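Side-chain contacts in L-threonine-O-3-phosphate decarboxylase (Porphyromonas gingivalis, PDB 3FKD), which probably acts as a pyridoxal 5'-phosphate-dependent L-threonine-O-3-phosphate decarboxylase of the class I and II aminotransferase family: residues Phe280-Lys285 and Lys333-Phe338; Tyr116-Asp121 and Asn137-Asp142. One frame throughout, in Å; residues are numbered along the deposited sequence.

Contact 1: residues Phe280-Lys285 and Lys333-Phe338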
loop_
_atom_site.group_PDB
_atom_site.type_symbol
_atom_site.label_atom_id
_atom_site.label_comp_id
_atom_site.label_asym_id
_atom_site.label_seq_id
_atom_site.Cartn_x
_atom_site.Cartn_y
_atom_site.Cartn_z
ATOM N N PHE A 280 12.032 -21.908 12.975
ATOM C CA PHE A 280 11.975 -23.349 12.662
ATOM C C PHE A 280 10.587 -23.934 12.956
ATOM O O PHE A 280 9.821 -23.387 13.734
ATOM C CB PHE A 280 13.070 -24.130 13.478
ATOM C CG PHE A 280 13.024 -23.841 14.948
ATOM C CD1 PHE A 280 12.120 -24.501 15.770
ATOM C CD2 PHE A 280 13.817 -22.847 15.497
ATOM C CE1 PHE A 280 12.039 -24.215 17.107
ATOM C CE2 PHE A 280 13.726 -22.538 16.828
ATOM C CZ PHE A 280 12.841 -23.248 17.648
ATOM N N LEU A 281 10.276 -25.063 12.342
ATOM C CA LEU A 281 9.075 -25.830 12.669
ATOM C C LEU A 281 9.326 -26.820 13.872
ATOM O O LEU A 281 10.355 -27.504 13.954
ATOM C CB LEU A 281 8.633 -26.581 11.401
ATOM C CG LEU A 281 7.519 -26.147 10.437
ATOM C CD1 LEU A 281 6.974 -24.748 10.570
ATOM C CD2 LEU A 281 7.954 -26.398 9.011
ATOM N N LEU A 282 8.406 -26.869 14.825
ATOM C CA LEU A 282 8.361 -28.038 15.677
ATOM C C LEU A 282 7.035 -28.830 15.574
ATOM O O LEU A 282 5.943 -28.264 15.384
ATOM C CB LEU A 282 8.777 -27.726 17.120
ATOM C CG LEU A 282 7.849 -27.315 18.261
ATOM C CD1 LEU A 282 6.556 -28.169 18.366
ATOM C CD2 LEU A 282 8.671 -27.412 19.552
ATOM N N ARG A 283 7.161 -30.153 15.678
ATOM C CA ARG A 283 6.014 -31.068 15.609
ATOM C C ARG A 283 5.660 -31.623 16.974
ATOM O O ARG A 283 6.528 -32.142 17.688
ATOM C CB ARG A 283 6.337 -32.237 14.684
ATOM C CG ARG A 283 5.140 -32.827 13.976
ATOM C CD ARG A 283 5.528 -34.124 13.308
ATOM N NE ARG A 283 4.805 -34.285 12.050
ATOM C CZ ARG A 283 3.835 -35.165 11.853
ATOM N NH1 ARG A 283 3.218 -35.234 10.681
ATOM N NH2 ARG A 283 3.482 -35.977 12.842
ATOM N N LEU A 284 4.400 -31.486 17.356
ATOM C CA LEU A 284 3.910 -32.202 18.514
ATOM C C LEU A 284 3.622 -33.646 18.125
ATOM O O LEU A 284 2.885 -33.876 17.183
ATOM C CB LEU A 284 2.646 -31.556 19.039
ATOM C CG LEU A 284 2.823 -30.096 19.423
ATOM C CD1 LEU A 284 1.659 -29.648 20.265
ATOM C CD2 LEU A 284 4.080 -29.946 20.211
ATOM N N LYS A 285 4.237 -34.608 18.822
ATOM C CA LYS A 285 3.874 -36.031 18.702
ATOM C C LYS A 285 2.390 -36.208 19.033
ATOM O O LYS A 285 1.651 -36.824 18.281
ATOM C CB LYS A 285 4.743 -36.891 19.617
ATOM C CG LYS A 285 4.075 -38.192 20.087
ATOM C CD LYS A 285 4.516 -38.619 21.531
ATOM C CE LYS A 285 5.943 -39.167 21.598
ATOM N NZ LYS A 285 6.491 -39.081 22.973
ATOM N N LYS A 333 10.242 -24.578 29.841
ATOM C CA LYS A 333 9.414 -25.011 30.959
ATOM C C LYS A 333 7.953 -24.901 30.554
ATOM O O LYS A 333 7.191 -25.857 30.681
ATOM C CB LYS A 333 9.707 -24.173 32.189
ATOM C CG LYS A 333 11.183 -24.186 32.504
ATOM C CD LYS A 333 11.511 -23.859 33.962
ATOM C CE LYS A 333 12.960 -24.241 34.265
ATOM N NZ LYS A 333 13.606 -23.365 35.308
ATOM N N ALA A 334 7.577 -23.737 30.044
ATOM C CA ALA A 334 6.231 -23.517 29.571
ATOM C C ALA A 334 5.781 -24.734 28.774
ATOM O O ALA A 334 4.706 -25.267 28.994
ATOM C CB ALA A 334 6.182 -22.271 28.719
ATOM N N LEU A 335 6.617 -25.180 27.850
ATOM C CA LEU A 335 6.280 -26.318 27.007
ATOM C C LEU A 335 6.229 -27.681 27.784
ATOM O O LEU A 335 5.239 -28.439 27.709
ATOM C CB LEU A 335 7.252 -26.364 25.820
ATOM C CG LEU A 335 7.032 -27.432 24.751
ATOM C CD1 LEU A 335 5.606 -27.422 24.302
ATOM C CD2 LEU A 335 7.993 -27.200 23.600
ATOM N N GLU A 336 7.302 -27.974 28.506
ATOM C CA GLU A 336 7.391 -29.152 29.353
ATOM C C GLU A 336 6.130 -29.293 30.190
ATOM O O GLU A 336 5.547 -30.373 30.300
ATOM C CB GLU A 336 8.611 -29.044 30.264
ATOM C CG GLU A 336 9.041 -30.364 30.790
ATOM C CD GLU A 336 10.534 -30.403 31.121
ATOM O OE1 GLU A 336 11.203 -29.329 31.005
ATOM O OE2 GLU A 336 11.023 -31.512 31.487
ATOM N N THR A 337 5.705 -28.181 30.763
ATOM C CA THR A 337 4.497 -28.152 31.556
ATOM C C THR A 337 3.266 -28.568 30.747
ATOM O O THR A 337 2.363 -29.248 31.247
ATOM C CB THR A 337 4.318 -26.757 32.133
ATOM O OG1 THR A 337 5.371 -26.538 33.071
ATOM C CG2 THR A 337 3.001 -26.639 32.856
ATOM N N PHE A 338 3.238 -28.139 29.493
ATOM C CA PHE A 338 2.190 -28.546 28.586
ATOM C C PHE A 338 2.212 -30.074 28.408
ATOM O O PHE A 338 1.254 -30.765 28.706
ATOM C CB PHE A 338 2.331 -27.849 27.230
ATOM C CG PHE A 338 1.265 -28.256 26.225
ATOM C CD1 PHE A 338 -0.042 -27.797 26.351
ATOM C CD2 PHE A 338 1.569 -29.106 25.165
ATOM C CE1 PHE A 338 -1.015 -28.165 25.440
ATOM C CE2 PHE A 338 0.594 -29.483 24.254
ATOM C CZ PHE A 338 -0.698 -29.017 24.392
#

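Contact 2: residues Tyr116-Asp121 and Asn137-Asp142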
loop_
_atom_site.group_PDB
_atom_site.type_symbol
_atom_site.label_atom_id
_atom_site.label_comp_id
_atom_site.label_asym_id
_atom_site.label_seq_id
_atom_site.Cartn_x
_atom_site.Cartn_y
_atom_site.Cartn_z
ATOM N N TYR A 116 5.282 -28.442 -4.899
ATOM C CA TYR A 116 6.516 -29.190 -4.836
ATOM C C TYR A 116 7.157 -29.019 -3.456
ATOM O O TYR A 116 7.233 -27.911 -2.923
ATOM C CB TYR A 116 7.473 -28.742 -5.944
ATOM C CG TYR A 116 8.602 -29.712 -6.095
ATOM C CD1 TYR A 116 9.776 -29.557 -5.365
ATOM C CD2 TYR A 116 8.472 -30.838 -6.917
ATOM C CE1 TYR A 116 10.813 -30.493 -5.463
ATOM C CE2 TYR A 116 9.493 -31.767 -7.035
ATOM C CZ TYR A 116 10.662 -31.586 -6.306
ATOM O OH TYR A 116 11.684 -32.494 -6.421
ATOM N N PRO A 117 7.622 -30.127 -2.875
ATOM C CA PRO A 117 8.114 -30.170 -1.490
ATOM C C PRO A 117 9.455 -29.449 -1.299
ATOM O O PRO A 117 10.425 -29.787 -1.967
ATOM C CB PRO A 117 8.290 -31.670 -1.225
ATOM C CG PRO A 117 7.652 -32.387 -2.357
ATOM C CD PRO A 117 7.734 -31.438 -3.532
ATOM N N SER A 118 9.503 -28.470 -0.401
ATOM C CA SER A 118 10.737 -27.724 -0.180
ATOM C C SER A 118 11.889 -28.598 0.355
ATOM O O SER A 118 13.069 -28.294 0.126
ATOM C CB SER A 118 10.512 -26.505 0.725
ATOM O OG SER A 118 9.885 -26.855 1.937
ATOM N N ASN A 119 11.583 -29.690 1.046
ATOM C CA ASN A 119 12.714 -30.486 1.522
ATOM C C ASN A 119 13.018 -31.719 0.699
ATOM O O ASN A 119 13.496 -32.736 1.187
ATOM C CB ASN A 119 12.672 -30.725 3.025
ATOM C CG ASN A 119 13.302 -29.558 3.797
ATOM O OD1 ASN A 119 14.469 -29.185 3.552
ATOM N ND2 ASN A 119 12.532 -28.962 4.713
ATOM N N GLU A 120 12.731 -31.577 -0.584
ATOM C CA GLU A 120 13.158 -32.511 -1.593
ATOM C C GLU A 120 13.805 -31.567 -2.591
ATOM O O GLU A 120 13.596 -30.353 -2.523
ATOM C CB GLU A 120 11.952 -33.295 -2.097
ATOM C CG GLU A 120 11.073 -33.701 -0.871
ATOM C CD GLU A 120 10.070 -34.825 -1.141
ATOM O OE1 GLU A 120 10.002 -35.290 -2.310
ATOM O OE2 GLU A 120 9.343 -35.224 -0.181
ATOM N N ASP A 121 14.673 -32.082 -3.441
ATOM C CA ASP A 121 15.567 -31.192 -4.153
ATOM C C ASP A 121 14.801 -30.562 -5.289
ATOM O O ASP A 121 14.378 -31.256 -6.215
ATOM C CB ASP A 121 16.776 -31.952 -4.681
ATOM C CG ASP A 121 17.737 -31.071 -5.441
ATOM O OD1 ASP A 121 17.515 -29.843 -5.478
ATOM O OD2 ASP A 121 18.717 -31.607 -6.005
ATOM N N ASN A 137 14.629 -18.151 0.337
ATOM C CA ASN A 137 15.836 -18.745 0.851
ATOM C C ASN A 137 16.507 -17.794 1.846
ATOM O O ASN A 137 16.920 -16.703 1.453
ATOM C CB ASN A 137 16.756 -19.073 -0.339
ATOM C CG ASN A 137 18.032 -19.738 0.092
ATOM O OD1 ASN A 137 18.000 -20.606 0.929
ATOM N ND2 ASN A 137 19.155 -19.326 -0.454
ATOM N N PRO A 138 16.596 -18.190 3.141
ATOM C CA PRO A 138 16.051 -19.420 3.744
ATOM C C PRO A 138 14.538 -19.343 3.806
ATOM O O PRO A 138 14.000 -18.257 3.960
ATOM C CB PRO A 138 16.621 -19.397 5.172
ATOM C CG PRO A 138 16.887 -18.016 5.443
ATOM C CD PRO A 138 17.358 -17.424 4.133
ATOM N N ASN A 139 13.874 -20.484 3.699
ATOM C CA ASN A 139 12.421 -20.553 3.564
ATOM C C ASN A 139 11.624 -20.357 4.854
ATOM O O ASN A 139 12.005 -20.832 5.889
ATOM C CB ASN A 139 12.044 -21.890 2.918
ATOM C CG ASN A 139 10.587 -21.957 2.520
ATOM O OD1 ASN A 139 10.079 -21.097 1.792
ATOM N ND2 ASN A 139 9.905 -22.985 2.985
ATOM N N ASN A 140 10.518 -19.633 4.758
ATOM C CA ASN A 140 9.465 -19.533 5.771
ATOM C C ASN A 140 8.430 -20.617 5.425
ATOM O O ASN A 140 7.891 -20.590 4.351
ATOM C CB ASN A 140 8.852 -18.119 5.618
ATOM C CG ASN A 140 7.561 -17.907 6.397
ATOM O OD1 ASN A 140 7.312 -18.526 7.428
ATOM N ND2 ASN A 140 6.745 -16.981 5.913
ATOM N N PRO A 141 8.134 -21.566 6.343
ATOM C CA PRO A 141 8.438 -21.640 7.776
ATOM C C PRO A 141 9.571 -22.613 8.097
ATOM O O PRO A 141 9.995 -22.672 9.236
ATOM C CB PRO A 141 7.129 -22.220 8.337
ATOM C CG PRO A 141 6.435 -22.920 7.147
ATOM C CD PRO A 141 7.350 -22.759 5.964
ATOM N N ASP A 142 10.008 -23.357 7.084
ATOM C CA ASP A 142 10.955 -24.481 7.132
ATOM C C ASP A 142 12.357 -24.151 7.572
ATOM O O ASP A 142 13.034 -24.957 8.200
ATOM C CB ASP A 142 11.158 -24.957 5.694
ATOM C CG ASP A 142 10.450 -26.183 5.431
ATOM O OD1 ASP A 142 9.962 -26.732 6.434
ATOM O OD2 ASP A 142 10.352 -26.590 4.257
HETATM O O HOH W 1 9.382 -29.076 4.937
#

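Contact 1: residues Phe280-Lys285 and Lys333-Phe338
L282 points its CD2 methyl at the CD2 methyl of L335, the two leucines reaching for each other tip to tip at 4.1 Å. One strand repeat further on, L284 makes the second touch: its CD1 comes within 4.1 Å of CE2 of F338, the two side chains crossing at about a right angle and the methyl approaching the ring obliquely. Both helix residues swing CG anti to the backbone N (chi1 -176° for L335, 179° for F338), which carries leucine and ring out of the helix toward the strand. The CA atoms of L284 and L335 remain 10.6 Å apart, so the gap is bridged by side-chain ends alone, without a hydrogen bond across it. Around these four residues L292 covers both L335 and F338, while Y295 meets the F338 ring edge-to-face, bringing helix 289-298 into the same apolar layer. On the neighbouring strands, L282 packs against V318 and L284 against V270. Alternate strand residues meeting helix residues three apart on one apolar side are typical of a two-layer alpha-beta sandwich, here the C-terminal helix 325-339 packed on a largely antiparallel sheet.

Contact 2: residues Tyr116-Asp121 and Asn137-Asp142
S118 and D142 form the tight part, where the serine hydroxyl is modelled as donating a hydrogen bond to the aspartate carboxylate. The separation of S118 OG and D142 OD2, 2.4 Å, is too short to be taken literally. A chi1 of 53° sets OG between the backbone N and the carbonyl carbon of S118. The same hydroxyl also lies within hydrogen-bonding reach of I96 O; with one proton to give, it can serve both acceptors only by sharing or alternating. N139 borders this buried patch, but its amide is engaged elsewhere: ND2 hydrogen-bonds to P97 O.

Toward solvent the fit is looser. The exposed N119 comes at D142 from the opposite direction, its amide plane turned 45° from the carboxylate. Its ND2 lies 3.3 Å from D142 OD2 at an angle too poor for a hydrogen bond, and a water joins the two instead, accepting from N119 ND2 at 3.2 Å and donating to D142 OD2 at 2.8 Å. D142 OD2 is thus approached by both the hydroxyl and the water. S118 and N119 are the central residues of a type I turn, closed by E120 N bonding to P117 O, that leaves the edge strand 112-117. Opposite them, the Asn-Pro-Asn-Asn-Pro loop, with cis peptides before P138 and P141, runs from strand 132-136 toward helix 148-157, and strand 91-96 lies between the two strands in the sheet.

In the fold
The two contacts follow one another along the chain, contact 2 closing before contact 1 opens, and their centres are 22 Å apart. Contact 2 belongs to the seven-stranded mixed sheet, joining the loops after strands 112-117 and 132-136; contact 1 belongs to the separate five-stranded sheet and its C-terminal helix. They meet through L281, which lies on strand 279-284 between F280 and L282: its CD2 comes within 3.3 Å of D142 OD1, and its CD1 within 3.4 Å of P141 CB. A weak hydrogen bond from R319, on the neighbouring strand 317-321, to N140 adds a polar tie. Strand 279-284 thus links the helix-covered layer to the asparagine-proline loop, as expected where the two domains of a fold-type I pyridoxal phosphate enzyme meet.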